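Local coordinates for uncharacterized protein MG296 homolog (Mycoplasma pneumoniae, PDB 2I15), which is of unknown function but folds as an all-alpha protein, a member of the Mg296 family, whose long helices pack against a second copy of itself, at residues E39-T44 / D52-S57; L46-D51 / S65-I70; L105-L110 / G119-Q124. One frame throughout, in Å; residues are numbered along the deposited sequence.

Contact 1: E39-T44 / D52-S57; sequences EREQST and DYDDQS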
ATOM      1  N   GLU A  39     -15.664  23.482   3.163  1.00 27.89           N
ATOM      2  CA  GLU A  39     -16.133  22.548   2.161  1.00 29.73           C
ATOM      3  C   GLU A  39     -15.503  21.184   2.419  1.00 30.05           C
ATOM      4  O   GLU A  39     -16.104  20.147   2.142  1.00 32.93           O
ATOM      5  CB  GLU A  39     -15.758  23.068   0.771  1.00 35.61           C
ATOM      6  CG  GLU A  39     -15.796  22.045  -0.353  1.00 41.62           C
ATOM      7  CD  GLU A  39     -15.132  22.560  -1.633  1.00 45.34           C
ATOM      8  OE1 GLU A  39     -13.985  23.072  -1.556  1.00 46.25           O
ATOM      9  OE2 GLU A  39     -15.757  22.451  -2.711  1.00 45.86           O
ATOM     10  N   ARG A  40     -14.294  21.196   2.964  1.00 25.86           N
ATOM     11  CA  ARG A  40     -13.563  19.971   3.248  1.00 26.68           C
ATOM     12  C   ARG A  40     -14.098  19.256   4.483  1.00 27.92           C
ATOM     13  O   ARG A  40     -14.174  18.032   4.523  1.00 26.75           O
ATOM     14  CB  ARG A  40     -12.084  20.290   3.457  1.00 24.41           C
ATOM     15  CG  ARG A  40     -11.229  19.061   3.523  1.00 25.27           C
ATOM     16  CD  ARG A  40      -9.780  19.363   3.840  1.00 25.32           C
ATOM     17  NE  ARG A  40      -9.019  18.123   3.929  1.00 29.27           N
ATOM     18  CZ  ARG A  40      -7.770  18.037   4.369  1.00 30.55           C
ATOM     19  NH1 ARG A  40      -7.124  19.129   4.760  1.00 29.53           N
ATOM     20  NH2 ARG A  40      -7.174  16.853   4.435  1.00 29.11           N
ATOM     21  N   GLU A  41     -14.468  20.041   5.483  1.00 29.39           N
ATOM     22  CA  GLU A  41     -14.984  19.524   6.737  1.00 31.03           C
ATOM     23  C   GLU A  41     -16.371  18.915   6.592  1.00 32.25           C
ATOM     24  O   GLU A  41     -16.717  17.943   7.283  1.00 31.37           O
ATOM     25  CB  GLU A  41     -15.058  20.658   7.754  1.00 37.70           C
ATOM     26  CG  GLU A  41     -15.489  20.213   9.137  1.00 40.36           C
ATOM     27  CD  GLU A  41     -14.415  19.402   9.834  1.00 42.17           C
ATOM     28  OE1 GLU A  41     -13.348  19.138   9.213  1.00 39.98           O
ATOM     29  OE2 GLU A  41     -14.642  19.034  11.010  1.00 43.72           O
ATOM     30  N   GLN A  42     -17.155  19.497   5.687  1.00 28.91           N
ATOM     31  CA  GLN A  42     -18.535  19.088   5.460  1.00 30.43           C
ATOM     32  C   GLN A  42     -18.840  18.121   4.301  1.00 33.49           C
ATOM     33  O   GLN A  42     -19.992  18.025   3.875  1.00 33.83           O
ATOM     34  CB  GLN A  42     -19.391  20.353   5.313  1.00 27.86           C
ATOM     35  CG  GLN A  42     -19.137  21.369   6.412  1.00 26.38           C
ATOM     36  CD  GLN A  42     -19.922  22.653   6.241  1.00 26.46           C
ATOM     37  OE1 GLN A  42     -20.241  23.320   7.219  1.00 28.07           O
ATOM     38  NE2 GLN A  42     -20.216  23.018   4.999  1.00 29.13           N
ATOM     39  N   SER A  43     -17.836  17.404   3.798  1.00 65.11           N
ATOM     40  CA  SER A  43     -18.066  16.457   2.705  1.00 67.72           C
ATOM     41  C   SER A  43     -18.717  15.151   3.171  1.00 70.25           C
ATOM     42  O   SER A  43     -19.457  14.513   2.416  1.00 70.79           O
ATOM     43  CB  SER A  43     -16.759  16.144   1.975  1.00 36.62           C
ATOM     44  OG  SER A  43     -15.647  16.780   2.580  1.00 35.08           O
ATOM     45  N   THR A  44     -18.431  14.774   4.416  1.00 95.79           N
ATOM     46  CA  THR A  44     -18.958  13.566   5.058  1.00 98.89           C
ATOM     47  C   THR A  44     -18.823  12.229   4.339  1.00101.18           C
ATOM     48  O   THR A  44     -19.798  11.692   3.813  1.00102.23           O
ATOM     49  CB  THR A  44     -20.439  13.744   5.444  1.00 86.28           C
ATOM     50  OG1 THR A  44     -21.173  14.247   4.323  1.00 87.17           O
ATOM     51  CG2 THR A  44     -20.570  14.697   6.616  1.00 88.10           C
ATOM     52  N   ASP A  52      -9.942  17.149  10.113  1.00 47.52           N
ATOM     53  CA  ASP A  52     -11.275  17.127  10.678  1.00 44.64           C
ATOM     54  C   ASP A  52     -10.796  16.910  12.074  1.00 40.96           C
ATOM     55  O   ASP A  52      -9.587  16.939  12.291  1.00 40.87           O
ATOM     56  CB  ASP A  52     -11.974  15.879  10.109  1.00200.94           C
ATOM     57  CG  ASP A  52     -13.488  15.898  10.238  1.00200.94           C
ATOM     58  OD1 ASP A  52     -14.004  15.936  11.366  1.00200.94           O
ATOM     59  OD2 ASP A  52     -14.171  15.847   9.189  1.00200.94           O
ATOM     60  N   TYR A  53     -11.683  16.646  13.018  1.00 43.60           N
ATOM     61  CA  TYR A  53     -11.211  16.513  14.383  1.00 39.03           C
ATOM     62  C   TYR A  53     -10.942  17.978  14.689  1.00 37.62           C
ATOM     63  O   TYR A  53      -9.970  18.325  15.354  1.00 37.22           O
ATOM     64  CB  TYR A  53      -9.925  15.678  14.428  1.00 36.53           C
ATOM     65  CG  TYR A  53     -10.139  14.219  14.125  1.00 35.44           C
ATOM     66  CD1 TYR A  53     -10.682  13.808  12.917  1.00 36.98           C
ATOM     67  CD2 TYR A  53      -9.811  13.246  15.060  1.00 33.21           C
ATOM     68  CE1 TYR A  53     -10.889  12.467  12.654  1.00 35.80           C
ATOM     69  CE2 TYR A  53     -10.015  11.904  14.804  1.00 31.60           C
ATOM     70  CZ  TYR A  53     -10.558  11.524  13.609  1.00 33.18           C
ATOM     71  OH  TYR A  53     -10.815  10.194  13.383  1.00 35.65           O
ATOM     72  N   ASP A  54     -11.810  18.807  14.108  1.00 30.00           N
ATOM     73  CA  ASP A  54     -11.855  20.249  14.276  1.00 31.23           C
ATOM     74  C   ASP A  54     -13.120  20.444  15.108  1.00 29.68           C
ATOM     75  O   ASP A  54     -13.159  21.183  16.086  1.00 29.41           O
ATOM     76  CB  ASP A  54     -12.029  20.935  12.923  1.00 38.83           C
ATOM     77  CG  ASP A  54     -10.742  20.985  12.126  1.00 41.92           C
ATOM     78  OD1 ASP A  54      -9.662  21.165  12.752  1.00 39.79           O
ATOM     79  OD2 ASP A  54     -10.812  20.850  10.877  1.00 43.57           O
ATOM     80  N   ASP A  55     -14.140  19.726  14.669  1.00 21.07           N
ATOM     81  CA  ASP A  55     -15.470  19.660  15.257  1.00 22.98           C
ATOM     82  C   ASP A  55     -15.436  19.224  16.723  1.00 21.60           C
ATOM     83  O   ASP A  55     -14.408  18.765  17.243  1.00 21.29           O
ATOM     84  CB  ASP A  55     -16.259  18.632  14.468  1.00140.03           C
ATOM     85  CG  ASP A  55     -15.381  17.444  14.037  1.00145.89           C
ATOM     86  OD1 ASP A  55     -14.661  17.564  13.016  1.00147.92           O
ATOM     87  OD2 ASP A  55     -15.381  16.395  14.723  1.00148.28           O
ATOM     88  N   GLN A  56     -16.584  19.337  17.376  1.00 25.13           N
ATOM     89  CA  GLN A  56     -16.699  18.943  18.767  1.00 25.33           C
ATOM     90  C   GLN A  56     -16.656  17.420  18.912  1.00 23.84           C
ATOM     91  O   GLN A  56     -17.153  16.681  18.056  1.00 21.28           O
ATOM     92  CB  GLN A  56     -17.982  19.525  19.358  1.00 61.10           C
ATOM     93  CG  GLN A  56     -19.181  19.389  18.452  1.00 64.80           C
ATOM     94  CD  GLN A  56     -20.088  18.275  18.883  1.00 67.45           C
ATOM     95  OE1 GLN A  56     -19.649  17.335  19.548  1.00 69.29           O
ATOM     96  NE2 GLN A  56     -21.365  18.356  18.496  1.00 70.19           N
ATOM     97  N   SER A  57     -16.045  16.966  20.001  1.00 34.70           N
ATOM     98  CA  SER A  57     -15.878  15.543  20.279  1.00 35.73           C
ATOM     99  C   SER A  57     -17.153  14.725  20.251  1.00 35.41           C
ATOM    100  O   SER A  57     -17.119  13.557  19.863  1.00 36.49           O
ATOM    101  CB  SER A  57     -15.199  15.341  21.635  1.00 82.33           C
ATOM    102  OG  SER A  57     -16.043  15.741  22.697  1.00 85.63           O
TER

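Contact 2: L46-D51 / S65-I70; sequences LIYEDD and SDAFFI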
ATOM      1  N   LEU A  46     -14.896  10.771   3.722  1.00 62.43           N
ATOM      2  CA  LEU A  46     -13.502  10.368   3.959  1.00 59.15           C
ATOM      3  C   LEU A  46     -12.990  10.977   5.260  1.00 56.05           C
ATOM      4  O   LEU A  46     -11.906  11.559   5.321  1.00 55.05           O
ATOM      5  CB  LEU A  46     -12.576  10.770   2.806  1.00 40.33           C
ATOM      6  CG  LEU A  46     -11.126  10.311   3.030  1.00 40.40           C
ATOM      7  CD1 LEU A  46     -11.093   8.975   3.792  1.00 38.20           C
ATOM      8  CD2 LEU A  46     -10.382  10.219   1.698  1.00 41.30           C
ATOM      9  N   ILE A  47     -13.786  10.800   6.307  1.00 42.96           N
ATOM     10  CA  ILE A  47     -13.497  11.326   7.633  1.00 41.03           C
ATOM     11  C   ILE A  47     -12.075  11.043   8.108  1.00 39.56           C
ATOM     12  O   ILE A  47     -11.510  11.854   8.826  1.00 40.80           O
ATOM     13  CB  ILE A  47     -14.536  10.762   8.670  1.00 45.15           C
ATOM     14  CG1 ILE A  47     -14.774  11.761   9.810  1.00 44.54           C
ATOM     15  CG2 ILE A  47     -14.033   9.466   9.285  1.00 43.68           C
ATOM     16  CD1 ILE A  47     -13.596  11.959  10.717  1.00 48.85           C
ATOM     17  N   TYR A  48     -11.483   9.926   7.679  1.00 39.59           N
ATOM     18  CA  TYR A  48     -10.137   9.534   8.134  1.00 37.86           C
ATOM     19  C   TYR A  48      -8.896  10.214   7.538  1.00 36.95           C
ATOM     20  O   TYR A  48      -7.778   9.905   7.933  1.00 35.52           O
ATOM     21  CB  TYR A  48      -9.975   8.012   8.017  1.00 35.87           C
ATOM     22  CG  TYR A  48     -11.127   7.250   8.623  1.00 34.56           C
ATOM     23  CD1 TYR A  48     -12.079   6.643   7.812  1.00 36.16           C
ATOM     24  CD2 TYR A  48     -11.290   7.174  10.006  1.00 34.99           C
ATOM     25  CE1 TYR A  48     -13.187   5.986   8.355  1.00 36.94           C
ATOM     26  CE2 TYR A  48     -12.391   6.525  10.567  1.00 35.68           C
ATOM     27  CZ  TYR A  48     -13.329   5.935   9.731  1.00 37.56           C
ATOM     28  OH  TYR A  48     -14.441   5.339  10.271  1.00 42.30           O
ATOM     29  N   GLU A  49      -9.086  11.132   6.599  1.00 29.57           N
ATOM     30  CA  GLU A  49      -7.963  11.855   5.994  1.00 32.34           C
ATOM     31  C   GLU A  49      -8.312  13.321   6.105  1.00 33.71           C
ATOM     32  O   GLU A  49      -7.551  14.217   5.721  1.00 32.02           O
ATOM     33  CB  GLU A  49      -7.841  11.513   4.519  1.00 44.99           C
ATOM     34  CG  GLU A  49      -7.755  10.025   4.298  1.00 47.87           C
ATOM     35  CD  GLU A  49      -6.356   9.606   3.984  1.00 48.50           C
ATOM     36  OE1 GLU A  49      -6.007   9.614   2.784  1.00 50.54           O
ATOM     37  OE2 GLU A  49      -5.602   9.314   4.935  1.00 49.52           O
ATOM     38  N   ASP A  50      -9.512  13.528   6.614  1.00 32.16           N
ATOM     39  CA  ASP A  50     -10.088  14.825   6.775  1.00 34.46           C
ATOM     40  C   ASP A  50      -9.395  15.623   7.823  1.00 35.94           C
ATOM     41  O   ASP A  50      -9.383  15.201   8.992  1.00 34.09           O
ATOM     42  CB  ASP A  50     -11.565  14.666   7.167  1.00 63.82           C
ATOM     43  CG  ASP A  50     -12.459  15.634   6.460  1.00 65.31           C
ATOM     44  OD1 ASP A  50     -12.230  16.858   6.564  1.00 68.60           O
ATOM     45  OD2 ASP A  50     -13.406  15.157   5.802  1.00 65.85           O
ATOM     46  N   ASP A  51      -8.791  16.750   7.435  1.00 69.17           N
ATOM     47  CA  ASP A  51      -8.250  17.578   8.487  1.00 71.82           C
ATOM     48  C   ASP A  51      -9.676  17.748   8.969  1.00 72.95           C
ATOM     49  O   ASP A  51     -10.535  18.332   8.291  1.00 75.30           O
ATOM     50  CB  ASP A  51      -7.674  18.904   7.991  1.00134.71           C
ATOM     51  CG  ASP A  51      -7.114  19.728   9.114  1.00139.48           C
ATOM     52  OD1 ASP A  51      -6.811  20.922   8.893  1.00142.14           O
ATOM     53  OD2 ASP A  51      -6.977  19.187  10.228  1.00139.62           O
ATOM     54  N   SER A  65     -17.434   6.007  14.777  1.00 32.92           N
ATOM     55  CA  SER A  65     -18.119   4.727  14.710  1.00 32.80           C
ATOM     56  C   SER A  65     -18.995   4.684  13.454  1.00 31.80           C
ATOM     57  O   SER A  65     -19.090   3.665  12.780  1.00 30.55           O
ATOM     58  CB  SER A  65     -18.992   4.518  15.954  1.00 50.18           C
ATOM     59  OG  SER A  65     -18.207   4.510  17.139  1.00 51.30           O
ATOM     60  N   ASP A  66     -19.623   5.804  13.133  1.00 30.89           N
ATOM     61  CA  ASP A  66     -20.486   5.885  11.958  1.00 31.57           C
ATOM     62  C   ASP A  66     -19.730   5.418  10.713  1.00 31.33           C
ATOM     63  O   ASP A  66     -20.049   4.367  10.127  1.00 31.59           O
ATOM     64  CB  ASP A  66     -20.970   7.326  11.757  1.00 55.27           C
ATOM     65  CG  ASP A  66     -22.461   7.462  11.917  1.00 58.63           C
ATOM     66  OD1 ASP A  66     -23.194   6.838  11.118  1.00 61.27           O
ATOM     67  OD2 ASP A  66     -22.918   8.186  12.835  1.00 59.85           O
ATOM     68  N   ALA A  67     -18.712   6.202  10.346  1.00 35.21           N
ATOM     69  CA  ALA A  67     -17.852   5.979   9.176  1.00 34.42           C
ATOM     70  C   ALA A  67     -17.117   4.630   9.129  1.00 33.77           C
ATOM     71  O   ALA A  67     -16.692   4.211   8.065  1.00 32.24           O
ATOM     72  CB  ALA A  67     -16.847   7.129   9.060  1.00 16.42           C
ATOM     73  N   PHE A  68     -16.943   3.978  10.282  1.00 29.38           N
ATOM     74  CA  PHE A  68     -16.308   2.650  10.357  1.00 30.47           C
ATOM     75  C   PHE A  68     -17.288   1.644   9.802  1.00 30.69           C
ATOM     76  O   PHE A  68     -16.934   0.770   9.009  1.00 30.27           O
ATOM     77  CB  PHE A  68     -16.007   2.245  11.803  1.00 44.22           C
ATOM     78  CG  PHE A  68     -14.666   2.689  12.306  1.00 46.36           C
ATOM     79  CD1 PHE A  68     -14.452   2.840  13.674  1.00 49.22           C
ATOM     80  CD2 PHE A  68     -13.622   2.958  11.428  1.00 47.08           C
ATOM     81  CE1 PHE A  68     -13.215   3.260  14.156  1.00 52.18           C
ATOM     82  CE2 PHE A  68     -12.386   3.379  11.900  1.00 50.96           C
ATOM     83  CZ  PHE A  68     -12.182   3.532  13.268  1.00 52.95           C
ATOM     84  N   PHE A  69     -18.533   1.777  10.245  1.00 44.76           N
ATOM     85  CA  PHE A  69     -19.598   0.902   9.798  1.00 45.61           C
ATOM     86  C   PHE A  69     -19.703   1.031   8.296  1.00 44.81           C
ATOM     87  O   PHE A  69     -19.880   0.040   7.588  1.00 44.43           O
ATOM     88  CB  PHE A  69     -20.914   1.302  10.453  1.00 56.14           C
ATOM     89  CG  PHE A  69     -21.035   0.861  11.877  1.00 59.48           C
ATOM     90  CD1 PHE A  69     -22.241   1.005  12.555  1.00 62.36           C
ATOM     91  CD2 PHE A  69     -19.957   0.271  12.535  1.00 60.66           C
ATOM     92  CE1 PHE A  69     -22.379   0.562  13.872  1.00 63.82           C
ATOM     93  CE2 PHE A  69     -20.080  -0.174  13.853  1.00 63.43           C
ATOM     94  CZ  PHE A  69     -21.295  -0.030  14.524  1.00 63.83           C
ATOM     95  N   ILE A  70     -19.576   2.258   7.808  1.00 33.56           N
ATOM     96  CA  ILE A  70     -19.646   2.485   6.381  1.00 33.81           C
ATOM     97  C   ILE A  70     -18.383   1.991   5.646  1.00 32.44           C
ATOM     98  O   ILE A  70     -18.476   1.497   4.526  1.00 32.60           O
ATOM     99  CB  ILE A  70     -19.922   3.980   6.093  1.00 63.96           C
ATOM    100  CG1 ILE A  70     -21.431   4.226   6.171  1.00 66.74           C
ATOM    101  CG2 ILE A  70     -19.369   4.382   4.723  1.00 63.12           C
ATOM    102  CD1 ILE A  70     -21.840   5.676   6.041  1.00 68.50           C
TER

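Contact 3: L105-L110 / G119-Q124; sequences LFISAL and GRYHQQ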
ATOM      1  N   LEU A 105      -3.519   6.034   8.828  1.00 23.13           N
ATOM      2  CA  LEU A 105      -3.167   7.233   9.579  1.00 23.63           C
ATOM      3  C   LEU A 105      -3.868   7.205  10.944  1.00 24.08           C
ATOM      4  O   LEU A 105      -3.311   7.635  11.956  1.00 21.23           O
ATOM      5  CB  LEU A 105      -3.592   8.473   8.788  1.00 33.04           C
ATOM      6  CG  LEU A 105      -3.046   9.882   9.058  1.00 33.95           C
ATOM      7  CD1 LEU A 105      -3.110  10.208  10.527  1.00 38.34           C
ATOM      8  CD2 LEU A 105      -1.647   9.983   8.553  1.00 32.92           C
ATOM      9  N   PHE A 106      -5.091   6.677  10.949  1.00 22.01           N
ATOM     10  CA  PHE A 106      -5.922   6.533  12.145  1.00 19.48           C
ATOM     11  C   PHE A 106      -5.223   5.582  13.115  1.00 19.13           C
ATOM     12  O   PHE A 106      -5.121   5.852  14.311  1.00 18.79           O
ATOM     13  CB  PHE A 106      -7.267   5.930  11.743  1.00 22.15           C
ATOM     14  CG  PHE A 106      -8.290   5.900  12.845  1.00 23.95           C
ATOM     15  CD1 PHE A 106      -9.152   6.969  13.046  1.00 22.49           C
ATOM     16  CD2 PHE A 106      -8.402   4.790  13.670  1.00 24.76           C
ATOM     17  CE1 PHE A 106     -10.114   6.928  14.048  1.00 24.05           C
ATOM     18  CE2 PHE A 106      -9.363   4.742  14.680  1.00 25.53           C
ATOM     19  CZ  PHE A 106     -10.214   5.814  14.862  1.00 25.23           C
ATOM     20  N   ILE A 107      -4.722   4.476  12.578  1.00 30.46           N
ATOM     21  CA  ILE A 107      -4.057   3.449  13.369  1.00 30.95           C
ATOM     22  C   ILE A 107      -2.754   3.890  14.045  1.00 32.68           C
ATOM     23  O   ILE A 107      -2.456   3.443  15.157  1.00 33.56           O
ATOM     24  CB  ILE A 107      -3.833   2.225  12.490  1.00 26.81           C
ATOM     25  CG1 ILE A 107      -5.208   1.678  12.074  1.00 24.58           C
ATOM     26  CG2 ILE A 107      -3.024   1.157  13.241  1.00 27.43           C
ATOM     27  CD1 ILE A 107      -5.147   0.625  11.027  1.00 27.82           C
ATOM     28  N   SER A 108      -1.982   4.760  13.388  1.00 25.47           N
ATOM     29  CA  SER A 108      -0.722   5.251  13.962  1.00 25.41           C
ATOM     30  C   SER A 108      -1.028   6.159  15.143  1.00 25.72           C
ATOM     31  O   SER A 108      -0.371   6.083  16.179  1.00 25.05           O
ATOM     32  CB  SER A 108       0.091   6.037  12.930  1.00 35.65           C
ATOM     33  OG  SER A 108       0.573   5.195  11.903  1.00 34.93           O
ATOM     34  N   ALA A 109      -2.025   7.029  14.979  1.00 39.00           N
ATOM     35  CA  ALA A 109      -2.438   7.947  16.040  1.00 38.77           C
ATOM     36  C   ALA A 109      -2.806   7.130  17.275  1.00 39.27           C
ATOM     37  O   ALA A 109      -2.387   7.431  18.399  1.00 41.77           O
ATOM     38  CB  ALA A 109      -3.630   8.755  15.594  1.00 16.78           C
ATOM     39  N   LEU A 110      -3.609   6.098  17.053  1.00 28.53           N
ATOM     40  CA  LEU A 110      -4.031   5.204  18.123  1.00 28.33           C
ATOM     41  C   LEU A 110      -2.784   4.795  18.907  1.00 29.13           C
ATOM     42  O   LEU A 110      -2.736   4.878  20.137  1.00 27.97           O
ATOM     43  CB  LEU A 110      -4.689   3.956  17.524  1.00 18.03           C
ATOM     44  CG  LEU A 110      -6.088   4.060  16.924  1.00 16.77           C
ATOM     45  CD1 LEU A 110      -6.472   2.729  16.314  1.00 16.62           C
ATOM     46  CD2 LEU A 110      -7.086   4.457  18.006  1.00 16.71           C
ATOM     47  N   GLY A 119       4.325   0.957  14.319  1.00 31.49           N
ATOM     48  CA  GLY A 119       5.188  -0.049  13.737  1.00 30.24           C
ATOM     49  C   GLY A 119       4.851  -1.390  14.363  1.00 29.03           C
ATOM     50  O   GLY A 119       4.391  -2.300  13.669  1.00 28.05           O
ATOM     51  N   ARG A 120       5.064  -1.541  15.668  1.00 25.03           N
ATOM     52  CA  ARG A 120       4.717  -2.824  16.287  1.00 27.97           C
ATOM     53  C   ARG A 120       3.187  -2.937  16.332  1.00 26.15           C
ATOM     54  O   ARG A 120       2.604  -4.006  16.079  1.00 23.70           O
ATOM     55  CB  ARG A 120       5.278  -2.950  17.702  1.00 89.08           C
ATOM     56  CG  ARG A 120       5.010  -4.331  18.294  1.00 97.07           C
ATOM     57  CD  ARG A 120       5.324  -4.396  19.783  1.00102.16           C
ATOM     58  NE  ARG A 120       6.405  -5.337  20.060  1.00108.02           N
ATOM     59  CZ  ARG A 120       7.643  -5.209  19.595  1.00110.88           C
ATOM     60  NH1 ARG A 120       7.960  -4.172  18.829  1.00111.71           N
ATOM     61  NH2 ARG A 120       8.563  -6.118  19.896  1.00111.86           N
ATOM     62  N   TYR A 121       2.543  -1.810  16.627  1.00 41.49           N
ATOM     63  CA  TYR A 121       1.090  -1.754  16.692  1.00 40.69           C
ATOM     64  C   TYR A 121       0.577  -2.259  15.341  1.00 39.71           C
ATOM     65  O   TYR A 121      -0.200  -3.224  15.262  1.00 39.80           O
ATOM     66  CB  TYR A 121       0.640  -0.306  16.930  1.00 33.19           C
ATOM     67  CG  TYR A 121      -0.811  -0.159  17.330  1.00 31.97           C
ATOM     68  CD1 TYR A 121      -1.267  -0.657  18.544  1.00 30.90           C
ATOM     69  CD2 TYR A 121      -1.725   0.476  16.494  1.00 29.77           C
ATOM     70  CE1 TYR A 121      -2.590  -0.520  18.922  1.00 30.30           C
ATOM     71  CE2 TYR A 121      -3.059   0.619  16.865  1.00 29.83           C
ATOM     72  CZ  TYR A 121      -3.481   0.109  18.082  1.00 31.06           C
ATOM     73  OH  TYR A 121      -4.802   0.213  18.450  1.00 32.20           O
ATOM     74  N   HIS A 122       1.034  -1.592  14.285  1.00 22.68           N
ATOM     75  CA  HIS A 122       0.657  -1.934  12.925  1.00 21.66           C
ATOM     76  C   HIS A 122       0.919  -3.399  12.590  1.00 22.52           C
ATOM     77  O   HIS A 122       0.090  -4.068  11.968  1.00 22.48           O
ATOM     78  CB  HIS A 122       1.439  -1.070  11.937  1.00 24.03           C
ATOM     79  CG  HIS A 122       0.835   0.277  11.704  1.00 21.08           C
ATOM     80  ND1 HIS A 122      -0.272   0.459  10.922  1.00 20.98           N
ATOM     81  CD2 HIS A 122       1.201   1.496  12.159  1.00 19.22           C
ATOM     82  CE1 HIS A 122      -0.580   1.750  10.896  1.00 15.06           C
ATOM     83  NE2 HIS A 122       0.296   2.390  11.636  1.00 20.93           N
ATOM     84  N   GLN A 123       2.082  -3.895  12.995  1.00 37.05           N
ATOM     85  CA  GLN A 123       2.459  -5.279  12.720  1.00 39.17           C
ATOM     86  C   GLN A 123       1.574  -6.294  13.436  1.00 39.94           C
ATOM     87  O   GLN A 123       1.185  -7.304  12.848  1.00 40.37           O
ATOM     88  CB  GLN A 123       3.934  -5.467  13.062  1.00 36.30           C
ATOM     89  CG  GLN A 123       4.814  -4.702  12.095  1.00 40.15           C
ATOM     90  CD  GLN A 123       6.277  -4.631  12.520  1.00 42.50           C
ATOM     91  OE1 GLN A 123       6.613  -4.872  13.683  1.00 43.37           O
ATOM     92  NE2 GLN A 123       7.150  -4.273  11.577  1.00 42.17           N
ATOM     93  N   GLN A 124       1.239  -6.026  14.695  1.00 31.11           N
ATOM     94  CA  GLN A 124       0.367  -6.932  15.424  1.00 32.48           C
ATOM     95  C   GLN A 124      -0.952  -6.968  14.650  1.00 32.63           C
ATOM     96  O   GLN A 124      -1.486  -8.037  14.323  1.00 32.27           O
ATOM     97  CB  GLN A 124       0.165  -6.414  16.845  1.00 45.88           C
ATOM     98  CG  GLN A 124       1.470  -6.229  17.592  1.00 49.40           C
ATOM     99  CD  GLN A 124       1.288  -5.611  18.972  1.00 53.67           C
ATOM    100  OE1 GLN A 124       0.696  -4.533  19.119  1.00 56.92           O
ATOM    101  NE2 GLN A 124       1.807  -6.288  19.993  1.00 55.05           N
TER

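Contact 1: E39-T44 / D52-S57
Asp55 OD1 gathers three polar neighbours: it accepts hydrogen bonds from the backbone N-H of Tyr53 (N to OD1 3.1 Å) and of Asp54 (N to OD1 3.3 Å), both arriving over the same face of its carboxylate, while Glu41 OE2 comes within 2.5 Å of it. This acid-rich patch marks the seam of a helix-loop-helix connection, where the end of helix 27-41 faces the loop that leads into helix 57-75. Glu41 is the last helical residue before Gln42 leaves helical backbone angles. Its chain starts extended but turns about its CB-CG bond (chi2 71°), which swings the carboxylate off the helix flank and in among the aspartates. There it crosses the side chain of Asp52 at about a right angle, the two carboxylate planes 34° apart, with Glu41 OE2 3.2 Å from Asp52 OD1. Glu41 OE1, for its part, lies 3.5 Å from Asp54 OD2. Acids this close would be expected to raise one another's pKa, and one of them may well hold a proton, although Asp52 is poorly ordered. Asp52 and Asp55 suit the turn because their short side chains can fold back onto neighbouring N-H groups, whereas the longer Glu41 can reach from the helix end to the loop. Beyond the patch, the ring of Tyr53 stacks on Phe34 of the second subunit. Tyr53 N is shared: besides Asp55 OD1, it reaches the anti lone pair of Asp52 OD1 at 2.9 Å.

Contact 2: L46-D51 / S65-I70
Tyr48 and Phe68 lie with their ring planes nearly parallel, 14° apart, yet slid so far along each other that they scarcely overlap. The ring centroids are 5.2 Å apart, and the touching is done near the rims, where Tyr48 CE2 stands 3.4 Å from Phe68 CE2. Ala67 is the second partner of the tyrosine: its methyl CB sits obliquely to the ring, 3.8 Å from Tyr48 CZ, and its carbonyl O lies at the ring edge, in plane. The CG of Tyr48 is held beside its backbone N (chi1 -49°), a setting that sends the ring from the loop across to the helix. Here the irregular stretch that follows helix 27-41 docks on the flank of helix 57-75, and in this all-alpha fold Tyr48 reaches both that helix and Leu103 of helix 92-113. Ile47 meets the same methyl beside the tyrosine, with its CG2 3.7 Å from Ala67 CB. The same CG2 is also centred over one face of the Tyr48 ring, 3.4 Å above the plane. Alanine suits this place because a bare methyl lets both loop residues come close to the helix. The phenol oxygen of Tyr48 makes a weak hydrogen bond to Leu64 O, one turn earlier in helix 57-75, giving the buried hydroxyl a polar partner. Phe68, fully apolar, belongs in the interior: helix 92-113 offers it Phe99, Leu103 and the ring of Phe106, which it meets edge-to-face, and Val18 of the second subunit packs against it as well.

Contact 3: L105-L110 / G119-Q124
Ile107 lays its CG2 methyl over one face of the His122 ring, a CH-pi contact with CG2 3.8 Å from the ring centroid and 26° off the normal. The methyl is displaced toward the rim, so that Ile107 CG2 comes nearest to His122 CE1, at 3.4 Å. At the edge of the same ring, and in its plane, Ser108 OG forms a hydrogen bond of 2.8 Å with His122 NE2; either group could be the donor. One face of the imidazole is thus fixed by a branched aliphatic residue, while the bond at its edge restrains the ring's rotation and satisfies a buried nitrogen. Serine fits because its short side chain puts OG directly at NE2. His122 also meets the ring of Tyr135, the last residue of the chain.

Tyr121 works one position earlier. With CG opposite its backbone N (chi1 -167°), the ring extends toward helix 92-113, crossing Ile107 and Leu110 obliquely. Its CD2 stands 3.6 Å from Ile107 CG2, so this one methyl serves both aromatic residues. Farther along the ring, Leu110 CB lies 3.8 Å from Tyr121 CE2, and Leu110 CD1 is 3.7 Å from Tyr121 OH. That hydroxyl is hydrogen-bonded to Glu21 OE2 of the second subunit, which gives the buried hydroxyl a polar partner at the subunit interface. Leu110 in turn packs on Phe30 of that subunit.

Helix 120-128, which Gly119 begins at its N-cap, follows helix 92-113 after a short loop. The short segments approach to 9.6 Å between axes at 121°, a helix-loop-helix corner in which consecutive helices are splayed well away from antiparallel.

In the fold
From the N terminus, the chain runs through helix 9-23 and helix 27-41 before contact 1 opens at 39-44. Contact 2 opens at 46-51, before contact 1 closes at 52-57, and itself closes only at 65-70, within helix 57-75. The two therefore cross, and together they fold the connection between helix 27-41 and helix 57-75 against both helices; their centres are about 10 Å apart. Contact 3 follows in series, closing the loop from helix 92-113 to helix 120-128. Phe106, in its 105-110 segment, links all three, touching Tyr53 of contact 1 and Tyr48 of contact 2. Each contact also borders the second subunit.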